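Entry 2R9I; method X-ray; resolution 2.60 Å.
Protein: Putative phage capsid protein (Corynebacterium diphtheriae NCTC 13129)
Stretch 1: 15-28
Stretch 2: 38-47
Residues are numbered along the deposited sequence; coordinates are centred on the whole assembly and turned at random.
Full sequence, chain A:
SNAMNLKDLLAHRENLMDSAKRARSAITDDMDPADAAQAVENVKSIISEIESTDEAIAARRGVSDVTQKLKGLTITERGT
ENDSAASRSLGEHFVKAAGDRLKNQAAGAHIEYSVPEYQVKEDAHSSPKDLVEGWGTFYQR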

ATOM      1  N   ASN A  15      -0.824  -7.163   2.635  1.00 64.97           N
ATOM      2  CA  ASN A  15      -1.589  -7.113   3.918  1.00 64.95           C
ATOM      3  C   ASN A  15      -2.470  -5.876   4.082  1.00 65.29           C
ATOM      4  O   ASN A  15      -3.601  -5.955   4.537  1.00 65.44           O
ATOM      5  CB  ASN A  15      -0.664  -7.248   5.131  1.00 64.40           C
ATOM      6  CG  ASN A  15      -0.019  -8.617   5.217  1.00 64.82           C
ATOM      7  OD1 ASN A  15      -0.635  -9.611   4.868  1.00 68.36           O
ATOM      8  ND2 ASN A  15       1.211  -8.678   5.683  1.00 64.25           N
ATOM      9  N   LEU A  16      -1.975  -4.756   3.633  1.00 20.00           N
ATOM     10  CA  LEU A  16      -2.730  -3.557   3.675  1.00 20.00           C
ATOM     11  C   LEU A  16      -3.886  -3.624   2.727  1.00 20.00           C
ATOM     12  O   LEU A  16      -4.925  -3.113   3.001  1.00 67.71           O
ATOM     13  CB  LEU A  16      -1.832  -2.399   3.311  1.00 20.00           C
ATOM     14  CG  LEU A  16      -1.249  -1.569   4.436  1.00 20.00           C
ATOM     15  CD1 LEU A  16      -1.271  -2.300   5.714  1.00 20.00           C
ATOM     16  CD2 LEU A  16       0.116  -1.172   4.098  1.00 20.00           C
HETATM   17  N   MSE A  17      -3.699  -4.247   1.590  1.00 68.05           N
HETATM   18  CA  MSE A  17      -4.738  -4.314   0.601  1.00 68.33           C
HETATM   19  C   MSE A  17      -5.775  -5.259   1.091  1.00 67.82           C
HETATM   20  O   MSE A  17      -6.939  -5.035   0.963  1.00 68.17           O
HETATM   21  CB  MSE A  17      -4.155  -4.862  -0.671  1.00 69.58           C
HETATM   22  CG  MSE A  17      -3.936  -3.831  -1.682  1.00 71.24           C
HETATM   23 SE   MSE A  17      -5.625  -3.444  -2.306  0.60 77.99          SE
HETATM   24  CE  MSE A  17      -5.290  -1.923  -3.353  1.00 74.14           C
ATOM     25  N   ASP A  18      -5.316  -6.351   1.639  1.00 67.73           N
ATOM     26  CA  ASP A  18      -6.204  -7.361   2.255  1.00 67.15           C
ATOM     27  C   ASP A  18      -7.056  -6.698   3.336  1.00 67.24           C
ATOM     28  O   ASP A  18      -8.295  -6.849   3.340  1.00 67.57           O
ATOM     29  CB  ASP A  18      -5.356  -8.529   2.828  1.00 67.52           C
ATOM     30  CG  ASP A  18      -6.199  -9.773   3.233  0.70 68.34           C
ATOM     31  OD1 ASP A  18      -6.368 -10.698   2.403  0.70 70.22           O
ATOM     32  OD2 ASP A  18      -6.664  -9.866   4.385  0.70 65.03           O
ATOM     33  N   SER A  19      -6.430  -5.913   4.226  1.00 66.86           N
ATOM     34  CA  SER A  19      -7.196  -5.343   5.328  1.00 66.57           C
ATOM     35  C   SER A  19      -8.137  -4.205   4.931  1.00 66.40           C
ATOM     36  O   SER A  19      -9.191  -4.014   5.584  1.00 66.22           O
ATOM     37  CB  SER A  19      -6.329  -5.002   6.535  1.00 66.11           C
ATOM     38  OG  SER A  19      -5.471  -3.969   6.241  1.00 66.57           O
ATOM     39  N   ALA A  20      -7.777  -3.478   3.872  1.00 66.35           N
ATOM     40  CA  ALA A  20      -8.664  -2.478   3.261  1.00 66.99           C
ATOM     41  C   ALA A  20      -9.897  -3.162   2.684  1.00 68.27           C
ATOM     42  O   ALA A  20     -11.005  -2.601   2.700  1.00 68.82           O
ATOM     43  CB  ALA A  20      -7.953  -1.723   2.174  1.00 66.39           C
ATOM     44  N   LYS A  21      -9.720  -4.373   2.165  1.00 68.91           N
ATOM     45  CA  LYS A  21     -10.860  -5.116   1.657  1.00 69.81           C
ATOM     46  C   LYS A  21     -11.761  -5.704   2.747  1.00 70.33           C
ATOM     47  O   LYS A  21     -12.977  -5.597   2.632  1.00 70.85           O
ATOM     48  CB  LYS A  21     -10.406  -6.180   0.682  1.00 69.60           C
ATOM     49  CG  LYS A  21      -9.838  -5.582  -0.572  1.00 70.24           C
ATOM     50  CD  LYS A  21      -9.422  -6.682  -1.498  1.00 71.77           C
ATOM     51  CE  LYS A  21      -8.836  -6.109  -2.755  1.00 73.96           C
ATOM     52  NZ  LYS A  21      -8.428  -7.228  -3.636  1.00 76.93           N
ATOM     53  N   ARG A  22     -11.193  -6.312   3.795  1.00 70.96           N
ATOM     54  CA  ARG A  22     -12.015  -6.792   4.918  1.00 71.74           C
ATOM     55  C   ARG A  22     -12.739  -5.587   5.466  1.00 71.80           C
ATOM     56  O   ARG A  22     -13.914  -5.671   5.793  1.00 72.79           O
ATOM     57  CB  ARG A  22     -11.209  -7.530   6.004  1.00 71.10           C
ATOM     58  CG  ARG A  22     -10.620  -8.911   5.514  1.00 74.96           C
ATOM     59  CD  ARG A  22      -9.757  -9.744   6.539  1.00 73.97           C
ATOM     60  NE  ARG A  22      -9.271 -10.988   5.904  1.00 80.44           N
ATOM     61  CZ  ARG A  22      -8.452 -11.904   6.455  1.00 84.35           C
ATOM     62  NH1 ARG A  22      -7.985 -11.781   7.707  1.00 86.39           N
ATOM     63  NH2 ARG A  22      -8.088 -12.978   5.748  1.00 84.84           N
ATOM     64  N   ALA A  23     -12.078  -4.440   5.489  1.00 71.42           N
ATOM     65  CA  ALA A  23     -12.724  -3.256   6.022  1.00 71.34           C
ATOM     66  C   ALA A  23     -13.900  -2.782   5.182  1.00 71.52           C
ATOM     67  O   ALA A  23     -14.935  -2.417   5.756  1.00 71.83           O
ATOM     68  CB  ALA A  23     -11.732  -2.129   6.270  1.00 70.54           C
ATOM     69  N   ARG A  24     -13.776  -2.785   3.852  1.00 72.05           N
ATOM     70  CA  ARG A  24     -14.888  -2.277   3.021  1.00 72.84           C
ATOM     71  C   ARG A  24     -16.018  -3.294   2.879  1.00 73.29           C
ATOM     72  O   ARG A  24     -17.172  -2.920   2.667  1.00 73.43           O
ATOM     73  CB  ARG A  24     -14.424  -1.623   1.702  1.00 72.49           C
ATOM     74  CG  ARG A  24     -14.754  -2.305   0.395  1.00 73.70           C
ATOM     75  CD  ARG A  24     -15.716  -1.461  -0.455  1.00 75.97           C
ATOM     76  NE  ARG A  24     -17.080  -1.581   0.069  1.00 79.55           N
ATOM     77  CZ  ARG A  24     -18.214  -1.367  -0.609  1.00 79.88           C
ATOM     78  NH1 ARG A  24     -18.211  -0.989  -1.885  1.00 80.69           N
ATOM     79  NH2 ARG A  24     -19.377  -1.542   0.002  1.00 79.90           N
ATOM     80  N   SER A  25     -15.679  -4.574   2.996  1.00 74.06           N
ATOM     81  CA  SER A  25     -16.684  -5.630   3.051  1.00 74.45           C
ATOM     82  C   SER A  25     -17.580  -5.476   4.274  1.00 74.57           C
ATOM     83  O   SER A  25     -18.774  -5.770   4.222  1.00 75.68           O
ATOM     84  CB  SER A  25     -16.013  -7.006   3.059  1.00 74.34           C
ATOM     85  OG  SER A  25     -15.641  -7.400   1.750  1.00 76.21           O
ATOM     86  N   ALA A  26     -16.996  -5.014   5.376  1.00 74.46           N
ATOM     87  CA  ALA A  26     -17.723  -4.886   6.633  1.00 74.52           C
ATOM     88  C   ALA A  26     -18.786  -3.796   6.547  1.00 75.03           C
ATOM     89  O   ALA A  26     -19.774  -3.819   7.281  1.00 75.63           O
ATOM     90  CB  ALA A  26     -16.761  -4.604   7.776  1.00 74.03           C
ATOM     91  N   ILE A  27     -18.577  -2.841   5.646  1.00 75.32           N
ATOM     92  CA  ILE A  27     -19.547  -1.779   5.416  1.00 75.42           C
ATOM     93  C   ILE A  27     -20.706  -2.269   4.552  1.00 76.05           C
ATOM     94  O   ILE A  27     -20.790  -1.944   3.368  1.00 76.30           O
ATOM     95  CB  ILE A  27     -18.898  -0.557   4.740  1.00 75.29           C
ATOM     96  CG1 ILE A  27     -17.647  -0.126   5.509  1.00 75.77           C
ATOM     97  CG2 ILE A  27     -19.892   0.590   4.644  1.00 73.69           C
ATOM     98  CD1 ILE A  27     -16.771   0.848   4.752  1.00 75.33           C
ATOM     99  N   THR A  28     -21.596  -3.051   5.154  1.00 76.51           N
ATOM    100  CA  THR A  28     -22.860  -3.402   4.519  1.00 76.96           C
ATOM    101  C   THR A  28     -23.929  -2.350   4.797  1.00 77.06           C
ATOM    102  O   THR A  28     -23.872  -1.646   5.804  1.00 76.91           O
ATOM    103  CB  THR A  28     -23.369  -4.775   4.995  1.00 77.09           C
ATOM    104  OG1 THR A  28     -23.398  -4.807   6.428  1.00 77.37           O
ATOM    105  CG2 THR A  28     -22.460  -5.885   4.488  1.00 77.17           C
ATOM    106  N   GLN A  38     -17.649   6.368   9.741  1.00 68.80           N
ATOM    107  CA  GLN A  38     -16.354   6.146  10.393  1.00 70.03           C
ATOM    108  C   GLN A  38     -15.601   5.107   9.632  1.00 70.16           C
ATOM    109  O   GLN A  38     -14.429   5.314   9.280  1.00 70.74           O
ATOM    110  CB  GLN A  38     -16.505   5.660  11.826  1.00 70.98           C
ATOM    111  CG  GLN A  38     -15.166   5.495  12.610  1.00 75.42           C
ATOM    112  CD  GLN A  38     -14.360   6.791  12.897  1.00 78.80           C
ATOM    113  OE1 GLN A  38     -14.945   7.803  13.304  1.00 80.83           O
ATOM    114  NE2 GLN A  38     -13.030   6.751  12.726  1.00 80.78           N
ATOM    115  N   ALA A  39     -16.276   3.992   9.342  1.00 70.18           N
ATOM    116  CA  ALA A  39     -15.650   2.892   8.607  1.00 70.00           C
ATOM    117  C   ALA A  39     -15.027   3.342   7.292  1.00 70.29           C
ATOM    118  O   ALA A  39     -13.937   2.879   6.944  1.00 71.30           O
ATOM    119  CB  ALA A  39     -16.622   1.748   8.386  1.00 69.68           C
ATOM    120  N   VAL A  40     -15.696   4.245   6.576  1.00 70.30           N
ATOM    121  CA  VAL A  40     -15.184   4.802   5.316  1.00 70.81           C
ATOM    122  C   VAL A  40     -13.929   5.642   5.552  1.00 71.88           C
ATOM    123  O   VAL A  40     -13.004   5.665   4.727  1.00 72.43           O
ATOM    124  CB  VAL A  40     -16.252   5.655   4.610  1.00 70.44           C
ATOM    125  CG1 VAL A  40     -15.650   6.516   3.514  1.00 68.97           C
ATOM    126  CG2 VAL A  40     -17.317   4.769   4.047  1.00 70.46           C
ATOM    127  N   GLU A  41     -13.898   6.329   6.685  1.00 72.82           N
ATOM    128  CA  GLU A  41     -12.740   7.109   7.076  1.00 73.97           C
ATOM    129  C   GLU A  41     -11.541   6.173   7.259  1.00 73.49           C
ATOM    130  O   GLU A  41     -10.459   6.422   6.752  1.00 73.42           O
ATOM    131  CB  GLU A  41     -13.068   7.859   8.361  1.00 74.47           C
ATOM    132  CG  GLU A  41     -12.503   9.270   8.436  1.00 80.03           C
ATOM    133  CD  GLU A  41     -12.736  10.087   7.157  1.00 84.75           C
ATOM    134  OE1 GLU A  41     -13.905  10.148   6.714  1.00 84.76           O
ATOM    135  OE2 GLU A  41     -11.753  10.671   6.611  1.00 86.36           O
ATOM    136  N   ASN A  42     -11.760   5.065   7.950  1.00 73.50           N
ATOM    137  CA  ASN A  42     -10.721   4.067   8.164  1.00 73.53           C
ATOM    138  C   ASN A  42     -10.180   3.444   6.882  1.00 73.84           C
ATOM    139  O   ASN A  42      -8.978   3.250   6.730  1.00 74.88           O
ATOM    140  CB  ASN A  42     -11.263   2.965   9.044  1.00 73.28           C
ATOM    141  CG  ASN A  42     -11.756   3.470  10.381  1.00 72.41           C
ATOM    142  OD1 ASN A  42     -12.439   2.735  11.072  1.00 74.84           O
ATOM    143  ND2 ASN A  42     -11.412   4.709  10.759  1.00 68.19           N
ATOM    144  N   VAL A  43     -11.060   3.138   5.945  1.00 73.60           N
ATOM    145  CA  VAL A  43     -10.612   2.612   4.658  1.00 73.38           C
ATOM    146  C   VAL A  43      -9.766   3.627   3.887  1.00 72.68           C
ATOM    147  O   VAL A  43      -8.726   3.269   3.337  1.00 73.39           O
ATOM    148  CB  VAL A  43     -11.805   2.115   3.780  1.00 73.61           C
ATOM    149  CG1 VAL A  43     -11.325   1.625   2.424  1.00 74.04           C
ATOM    150  CG2 VAL A  43     -12.561   1.029   4.487  1.00 73.53           C
ATOM    151  N   LYS A  44     -10.203   4.885   3.833  1.00 72.19           N
ATOM    152  CA  LYS A  44      -9.419   5.944   3.169  1.00 71.30           C
ATOM    153  C   LYS A  44      -7.993   6.063   3.757  1.00 70.24           C
ATOM    154  O   LYS A  44      -7.035   6.385   3.041  1.00 70.10           O
ATOM    155  CB  LYS A  44     -10.143   7.278   3.272  1.00 71.47           C
ATOM    156  CG  LYS A  44     -11.287   7.458   2.323  1.00 72.18           C
ATOM    157  CD  LYS A  44     -11.922   8.802   2.630  1.00 75.24           C
ATOM    158  CE  LYS A  44     -12.438   9.517   1.389  1.00 76.85           C
ATOM    159  NZ  LYS A  44     -13.818   9.063   1.073  1.00 78.69           N
ATOM    160  N   SER A  45      -7.870   5.765   5.051  1.00 68.81           N
ATOM    161  CA  SER A  45      -6.583   5.797   5.752  1.00 68.02           C
ATOM    162  C   SER A  45      -5.664   4.632   5.454  1.00 67.45           C
ATOM    163  O   SER A  45      -4.460   4.801   5.331  1.00 67.54           O
ATOM    164  CB  SER A  45      -6.796   5.873   7.252  1.00 67.32           C
ATOM    165  OG  SER A  45      -6.745   7.240   7.615  1.00 68.09           O
ATOM    166  N   ILE A  46      -6.236   3.442   5.388  1.00 66.93           N
ATOM    167  CA  ILE A  46      -5.495   2.272   4.987  1.00 66.12           C
ATOM    168  C   ILE A  46      -5.098   2.457   3.544  1.00 66.51           C
ATOM    169  O   ILE A  46      -3.932   2.271   3.215  1.00 66.46           O
ATOM    170  CB  ILE A  46      -6.313   1.005   5.166  1.00 65.93           C
ATOM    171  CG1 ILE A  46      -6.581   0.777   6.664  1.00 64.11           C
ATOM    172  CG2 ILE A  46      -5.587  -0.167   4.562  1.00 63.78           C
ATOM    173  CD1 ILE A  46      -7.514  -0.423   6.926  1.00 62.67           C
ATOM    174  N   ILE A  47      -6.021   2.881   2.682  1.00 66.71           N
ATOM    175  CA  ILE A  47      -5.603   3.067   1.280  1.00 67.91           C
ATOM    176  C   ILE A  47      -4.481   4.113   1.144  1.00 67.55           C
ATOM    177  O   ILE A  47      -3.567   3.972   0.333  1.00 67.81           O
ATOM    178  CB  ILE A  47      -6.778   3.271   0.210  1.00 68.05           C
ATOM    179  CG1 ILE A  47      -6.999   4.730  -0.128  1.00 69.33           C
ATOM    180  CG2 ILE A  47      -8.087   2.496   0.546  1.00 68.88           C
ATOM    181  CD1 ILE A  47      -6.039   5.202  -1.198  1.00 71.40           C
TER

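Two helices lie nearly antiparallel here, their N-to-C directions 167° apart and their axes 9.3 Å apart at closest approach. No hydrogen bond crosses between them; what the coordinates offer is a match of shapes, with small residues making the hollows and branched ones filling them.

The closest backbone approach found in the register is at Ala20 and Val43, whose CA atoms stand 5.6 Å apart. Alanine carries nothing beyond CB, so a neighbour can come down close to its backbone. Ile46, which gives up more area than any other residue of the pair, uses that room: its CG2 sits 3.7 Å from Ala20 CB and 3.4 Å from Leu16 O, one turn back along the helix. That oxygen already accepts the backbone hydrogen bond from Ala20 N, so the methyl packs against it without taking a polar partner away. The other branch of Ile46 runs to CD1, 4.1 Å from Ser19 OG, and that hydroxyl is occupied within its own helix, donating to Asn15 O at 3.2 Å.

One turn earlier on the second helix, Val43 points toward its partner with chi1 in t. Both methyls of Val43 lie over Ala20 O, CG1 at 4.2 Å and CG2 at 4.3 Å; Val43 CG2 also reaches 3.7 Å to Ala23 CB and 4.1 Å to Arg24 N. Arg24 contributes mainly its base, since the end of its side chain leads away.

At the other end the roles reverse. Ile27, a loop residue, is now the bump and Ala39 the hollow, with Ile27 CG1 3.6 Å from Ala39 CB. Ile27 CD1 extends to 4.0 Å from Val40 CG2 and 4.2 Å from Val43 CG2. Most of the contact sets large against small, alanines coming from both stretches; around Ile27 CD1, branched meets branched.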